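Local coordinates for putative cell adhesion protein (Bacteroides uniformis, PDB 4K4K) that is a putative component of the fimbrium tip, part of the surface filaments that mediate cell adhesion and biofilm formation, at residues 164-169 against 191-196; 216-221 against 230-235. All coordinates share one frame; numbering follows the deposited sequence. Where two conformers were deposited one is given.

Interaction 1 of 2, residues 164-169 against 191-196; sequences TVSISN and TKEIVL
Leu196 lays its CD1 methyl against Ile167, 3.8 Å from CG2, the two side chains crossing obliquely. Val165 CG1 is a looser neighbour of the same methyl, and Ile167 CG2 also rests against Ile194 CB. Leu144 and Ile146 of strand 132-150 pack on Ile167, Val165 and Leu196 at the buried face, while Ile194 meets Val106. Between the antiparallel strands, Ile167 and Ile194 form a hydrogen-bonded pair: Ile194 N reaches Ile167 O at 2.8 Å, and Ile167 N returns a bond to Ile194 O. Leu196 N adds a third, to Val165 O.

On the other face Glu193 bends at chi2 (90°) and brings its carboxylate over strand 164-168. Ser166 OG donates to Glu193 OE2 at 2.6 Å, meeting it on the anti side, 17° out of the carboxylate plane. Glu193 OE1 rests 3.2 Å from Ser168 CB and accepts a hydrogen bond from a water that in turn accepts one from Asn169 N. An alanine at Glu193 would probably leave Ser166 OG without this acceptor and the water without one of its anchors. With both carboxylate oxygens receiving hydrogen bonds, the acid is probably stabilised as the anion.

Interaction 2 of 2, residues 216-221 against 230-235; sequences MALTFT and FHWDVN
Phe230 O takes a bond from Phe220 N at 2.8 Å; Thr219 CA also approaches this oxygen, at 3.3 Å, in a CA-H...O contact. Phe230 N answers to Phe220 O, closing one hydrogen-bonded pair of the antiparallel strands. Leu218 and Trp232 form the next, with two N-H...O bonds between them. Past the strand end, Val234 N still donates to Met216 O.

On the face with Ala217 and Asp233, Thr219 and His231 lie side by side and point the same way. His231 ND1 donates to Thr219 OG1 at 3.0 Å, with the hydroxyl 21° out of the imidazole plane. Thr219 places OG1 anti to its carbonyl carbon (chi1 -62°), while its methyl CG2 stays 3.6 Å from His231 CE1. The imidazole thus meets both branches of the threonine.

The opposite face is apolar. Leu218 runs alongside Trp232, its CD1 3.8 Å from CE3 and nearly as near CZ3, at the six-membered end of the indole. Val234 crosses Leu218 at about a right angle, with Val234 CG2 4.0 Å from Leu218 CG. Beyond the pair, Tyr251 meets the Trp232 ring with planes at about 70°, and Ile253 and Ile255 receive Phe220 and Phe230. The result is a beta hairpin with a largely polar face and an apolar, aromatic-rich one, consistent with one layer of a beta-sandwich as in the transthyretin clan.

Interactions 1 and 2 meet at neighbouring strands of one sheet: 164-169 pairs with 191-196 in the first and 216-221 with 230-235 in the second, and 164-169 and 216-221 pair with each other in turn. Ser166 O and Thr219 N make a probable hydrogen bond across that seam, as do Ser168 OG and Ala217 N. The centres of the two interactions are about 9 Å apart, and each has a buried and a more exposed face. The buried faces differ: interaction 1 offers branched aliphatic chains, interaction 2 adds large aromatics, and Val165 against Phe220 joins the two. Outside, a carboxylate-hydroxyl bond with water in interaction 1 gives way to an imidazole-hydroxyl bond in interaction 2.

Interaction 1 of 2, residues 164-169 against 191-196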
loop_
_atom_site.group_PDB
_atom_site.type_symbol
_atom_site.label_atom_id
_atom_site.label_comp_id
_atom_site.label_asym_id
_atom_site.label_seq_id
_atom_site.Cartn_x
_atom_site.Cartn_y
_atom_site.Cartn_z
ATOM N N THR A 164 21.508 -7.599 -5.275
ATOM C CA THR A 164 20.073 -7.923 -5.245
ATOM C C THR A 164 19.669 -8.147 -3.790
ATOM O O THR A 164 20.508 -8.493 -2.958
ATOM C CB THR A 164 19.733 -9.128 -6.126
ATOM O OG1 THR A 164 20.438 -10.265 -5.633
ATOM C CG2 THR A 164 20.042 -8.895 -7.590
ATOM N N VAL A 165 18.390 -7.927 -3.485
ATOM C CA VAL A 165 17.870 -8.045 -2.127
ATOM C C VAL A 165 16.602 -8.873 -2.155
ATOM O O VAL A 165 15.716 -8.604 -2.972
ATOM C CB VAL A 165 17.598 -6.637 -1.484
ATOM C CG1 VAL A 165 17.235 -6.750 0.007
ATOM C CG2 VAL A 165 18.779 -5.693 -1.675
ATOM N N SER A 166 16.479 -9.818 -1.226
ATOM C CA SER A 166 15.247 -10.584 -1.061
ATOM C C SER A 166 14.954 -10.747 0.428
ATOM O O SER A 166 15.850 -10.559 1.256
ATOM C CB SER A 166 15.347 -11.933 -1.771
ATOM O OG SER A 166 16.280 -12.771 -1.113
ATOM N N ILE A 167 13.702 -11.052 0.773
ATOM C CA ILE A 167 13.290 -11.294 2.161
ATOM C C ILE A 167 12.662 -12.685 2.207
ATOM O O ILE A 167 11.882 -13.042 1.320
ATOM C CB ILE A 167 12.374 -10.175 2.737
ATOM C CG1 ILE A 167 12.114 -10.380 4.252
ATOM C CG2 ILE A 167 11.070 -9.969 1.920
ATOM C CD1 ILE A 167 11.352 -9.191 4.979
ATOM N N SER A 168 13.028 -13.475 3.221
ATOM C CA SER A 168 12.588 -14.857 3.356
ATOM C C SER A 168 11.324 -15.024 4.196
ATOM O O SER A 168 10.924 -14.133 4.944
ATOM C CB SER A 168 13.705 -15.695 3.987
ATOM O OG SER A 168 13.862 -15.334 5.352
ATOM N N ASN A 169 10.745 -16.227 4.077
ATOM C CA ASN A 169 9.609 -16.777 4.810
ATOM C C ASN A 169 8.459 -15.772 4.924
ATOM O O ASN A 169 7.993 -15.399 6.009
ATOM C CB ASN A 169 10.060 -17.304 6.160
ATOM C CG ASN A 169 11.149 -18.358 5.981
ATOM O OD1 ASN A 169 11.027 -19.302 5.182
ATOM N ND2 ASN A 169 12.292 -18.132 6.595
ATOM N N THR A 191 5.130 -20.344 2.888
ATOM C CA THR A 191 6.042 -19.201 3.001
ATOM C C THR A 191 6.871 -19.123 1.719
ATOM O O THR A 191 7.197 -20.167 1.140
ATOM C CB THR A 191 6.898 -19.288 4.265
ATOM O OG1 THR A 191 7.584 -20.540 4.291
ATOM C CG2 THR A 191 6.074 -19.113 5.546
ATOM N N LYS A 192 7.184 -17.893 1.267
ATOM C CA LYS A 192 7.900 -17.639 0.009
ATOM C C LYS A 192 9.016 -16.617 0.201
ATOM O O LYS A 192 8.944 -15.785 1.111
ATOM C CB LYS A 192 6.878 -17.107 -1.035
ATOM C CG LYS A 192 7.380 -16.998 -2.484
ATOM C CD LYS A 192 6.481 -16.125 -3.376
ATOM C CE LYS A 192 6.940 -14.680 -3.453
ATOM N NZ LYS A 192 7.414 -14.289 -4.812
ATOM N N GLU A 193 10.039 -16.667 -0.668
ATOM C CA GLU A 193 11.097 -15.680 -0.691
ATOM C C GLU A 193 10.595 -14.566 -1.603
ATOM O O GLU A 193 10.136 -14.860 -2.712
ATOM C CB GLU A 193 12.411 -16.292 -1.225
ATOM C CG GLU A 193 13.589 -15.339 -1.134
ATOM C CD GLU A 193 14.353 -15.431 0.171
ATOM O OE1 GLU A 193 14.184 -16.443 0.892
ATOM O OE2 GLU A 193 15.154 -14.512 0.454
ATOM N N ILE A 194 10.639 -13.316 -1.156
ATOM C CA ILE A 194 10.192 -12.221 -2.019
ATOM C C ILE A 194 11.404 -11.424 -2.467
ATOM O O ILE A 194 12.141 -10.891 -1.633
ATOM C CB ILE A 194 9.142 -11.312 -1.345
ATOM C CG1 ILE A 194 7.824 -12.076 -1.033
ATOM C CG2 ILE A 194 8.888 -10.046 -2.199
ATOM C CD1 ILE A 194 6.715 -11.224 -0.339
ATOM N N VAL A 195 11.592 -11.316 -3.793
ATOM C CA VAL A 195 12.691 -10.543 -4.348
ATOM C C VAL A 195 12.233 -9.089 -4.344
ATOM O O VAL A 195 11.190 -8.774 -4.920
ATOM C CB VAL A 195 13.098 -11.052 -5.752
ATOM C CG1 VAL A 195 14.043 -10.062 -6.444
ATOM C CG2 VAL A 195 13.736 -12.446 -5.660
ATOM N N LEU A 196 12.987 -8.220 -3.662
ATOM C CA LEU A 196 12.669 -6.793 -3.584
ATOM C C LEU A 196 13.133 -6.102 -4.867
ATOM O O LEU A 196 14.064 -6.590 -5.507
ATOM C CB LEU A 196 13.331 -6.160 -2.344
ATOM C CG LEU A 196 12.570 -6.342 -1.032
ATOM C CD1 LEU A 196 12.984 -7.607 -0.314
ATOM C CD2 LEU A 196 12.799 -5.167 -0.116
HETATM O O HOH W 1 16.729 -7.128 -5.596
HETATM O O HOH W 2 12.111 -17.965 1.828
#

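Interaction 2 of 2, residues 216-221 against 230-235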
loop_
_atom_site.group_PDB
_atom_site.type_symbol
_atom_site.label_atom_id
_atom_site.label_comp_id
_atom_site.label_asym_id
_atom_site.label_seq_id
_atom_site.Cartn_x
_atom_site.Cartn_y
_atom_site.Cartn_z
HETATM N N MSE A 216 12.513 -14.413 9.545
HETATM C CA MSE A 216 12.684 -13.617 8.324
HETATM C C MSE A 216 14.088 -13.068 8.229
HETATM O O MSE A 216 14.602 -12.488 9.185
HETATM C CB MSE A 216 11.698 -12.455 8.241
HETATM C CG MSE A 216 10.257 -12.877 8.187
HETATM SE SE MSE A 216 9.136 -11.286 8.314
HETATM C CE MSE A 216 7.411 -12.232 8.256
ATOM N N ALA A 217 14.677 -13.202 7.060
ATOM C CA ALA A 217 16.003 -12.671 6.822
ATOM C C ALA A 217 16.068 -11.931 5.503
ATOM O O ALA A 217 15.392 -12.304 4.541
ATOM C CB ALA A 217 17.038 -13.802 6.837
ATOM N N LEU A 218 16.876 -10.876 5.459
ATOM C CA LEU A 218 17.207 -10.179 4.225
ATOM C C LEU A 218 18.448 -10.840 3.644
ATOM O O LEU A 218 19.414 -11.063 4.386
ATOM C CB LEU A 218 17.481 -8.675 4.438
ATOM C CG LEU A 218 16.356 -7.784 4.911
ATOM C CD1 LEU A 218 16.832 -6.346 4.991
ATOM C CD2 LEU A 218 15.128 -7.866 3.978
ATOM N N THR A 219 18.441 -11.157 2.341
ATOM C CA THR A 219 19.620 -11.731 1.679
ATOM C C THR A 219 20.137 -10.709 0.682
ATOM O O THR A 219 19.380 -10.229 -0.162
ATOM C CB THR A 219 19.336 -13.109 1.033
ATOM O OG1 THR A 219 18.951 -14.012 2.072
ATOM C CG2 THR A 219 20.565 -13.695 0.291
ATOM N N PHE A 220 21.432 -10.382 0.779
ATOM C CA PHE A 220 22.094 -9.468 -0.137
ATOM C C PHE A 220 23.086 -10.259 -0.959
ATOM O O PHE A 220 24.047 -10.766 -0.383
ATOM C CB PHE A 220 22.828 -8.343 0.635
ATOM C CG PHE A 220 21.916 -7.572 1.550
ATOM C CD1 PHE A 220 21.717 -7.980 2.868
ATOM C CD2 PHE A 220 21.214 -6.468 1.085
ATOM C CE1 PHE A 220 20.833 -7.292 3.703
ATOM C CE2 PHE A 220 20.324 -5.789 1.914
ATOM C CZ PHE A 220 20.135 -6.214 3.212
ATOM N N THR A 221 22.857 -10.387 -2.278
ATOM C CA THR A 221 23.771 -11.109 -3.177
ATOM C C THR A 221 24.610 -10.055 -3.885
ATOM O O THR A 221 24.052 -9.250 -4.634
ATOM C CB THR A 221 22.973 -12.008 -4.138
ATOM O OG1 THR A 221 21.982 -12.727 -3.400
ATOM C CG2 THR A 221 23.865 -12.975 -4.922
ATOM N N PHE A 230 25.102 -12.407 1.705
ATOM C CA PHE A 230 25.072 -11.995 3.111
ATOM C C PHE A 230 23.643 -12.106 3.591
ATOM O O PHE A 230 22.738 -11.737 2.836
ATOM C CB PHE A 230 25.553 -10.551 3.269
ATOM C CG PHE A 230 26.976 -10.280 2.873
ATOM C CD1 PHE A 230 27.998 -10.388 3.797
ATOM C CD2 PHE A 230 27.287 -9.859 1.589
ATOM C CE1 PHE A 230 29.316 -10.137 3.431
ATOM C CE2 PHE A 230 28.607 -9.596 1.226
ATOM C CZ PHE A 230 29.609 -9.728 2.154
ATOM N N HIS A 231 23.433 -12.621 4.815
ATOM C CA HIS A 231 22.105 -12.790 5.413
ATOM C C HIS A 231 22.013 -11.996 6.695
ATOM O O HIS A 231 22.976 -11.957 7.468
ATOM C CB HIS A 231 21.797 -14.276 5.671
ATOM C CG HIS A 231 22.101 -15.161 4.495
ATOM N ND1 HIS A 231 21.169 -15.375 3.491
ATOM C CD2 HIS A 231 23.243 -15.819 4.175
ATOM C CE1 HIS A 231 21.761 -16.171 2.611
ATOM N NE2 HIS A 231 23.014 -16.454 2.971
ATOM N N TRP A 232 20.868 -11.341 6.927
ATOM C CA TRP A 232 20.671 -10.553 8.138
ATOM C C TRP A 232 19.270 -10.808 8.678
ATOM O O TRP A 232 18.302 -10.747 7.916
ATOM C CB TRP A 232 20.923 -9.063 7.866
ATOM C CG TRP A 232 20.585 -8.177 9.036
ATOM C CD1 TRP A 232 21.345 -7.944 10.147
ATOM C CD2 TRP A 232 19.366 -7.449 9.220
ATOM N NE1 TRP A 232 20.677 -7.107 11.013
ATOM C CE2 TRP A 232 19.453 -6.794 10.471
ATOM C CE3 TRP A 232 18.197 -7.291 8.449
ATOM C CZ2 TRP A 232 18.429 -5.968 10.952
ATOM C CZ3 TRP A 232 17.192 -6.463 8.922
ATOM C CH2 TRP A 232 17.311 -5.810 10.153
ATOM N N ASP A 233 19.166 -11.122 9.984
ATOM C CA ASP A 233 17.877 -11.427 10.603
ATOM C C ASP A 233 17.078 -10.157 10.897
ATOM O O ASP A 233 17.497 -9.305 11.694
ATOM C CB ASP A 233 18.046 -12.287 11.876
ATOM C CG ASP A 233 17.945 -13.791 11.614
ATOM O OD1 ASP A 233 17.083 -14.204 10.785
ATOM O OD2 ASP A 233 18.693 -14.559 12.264
ATOM N N VAL A 234 15.910 -10.038 10.238
ATOM C CA VAL A 234 15.006 -8.884 10.378
ATOM C C VAL A 234 14.635 -8.655 11.853
ATOM O O VAL A 234 14.617 -7.506 12.291
ATOM C CB VAL A 234 13.749 -9.021 9.476
ATOM C CG1 VAL A 234 12.745 -7.882 9.712
ATOM C CG2 VAL A 234 14.157 -9.085 8.006
ATOM N N ASN A 235 14.414 -9.735 12.614
ATOM C CA ASN A 235 14.022 -9.665 14.027
ATOM C C ASN A 235 15.160 -9.124 14.944
ATOM O O ASN A 235 14.877 -8.704 16.067
ATOM C CB ASN A 235 13.541 -11.039 14.505
ATOM C CG ASN A 235 12.748 -10.995 15.789
ATOM O OD1 ASN A 235 11.587 -10.565 15.827
ATOM N ND2 ASN A 235 13.376 -11.415 16.874
#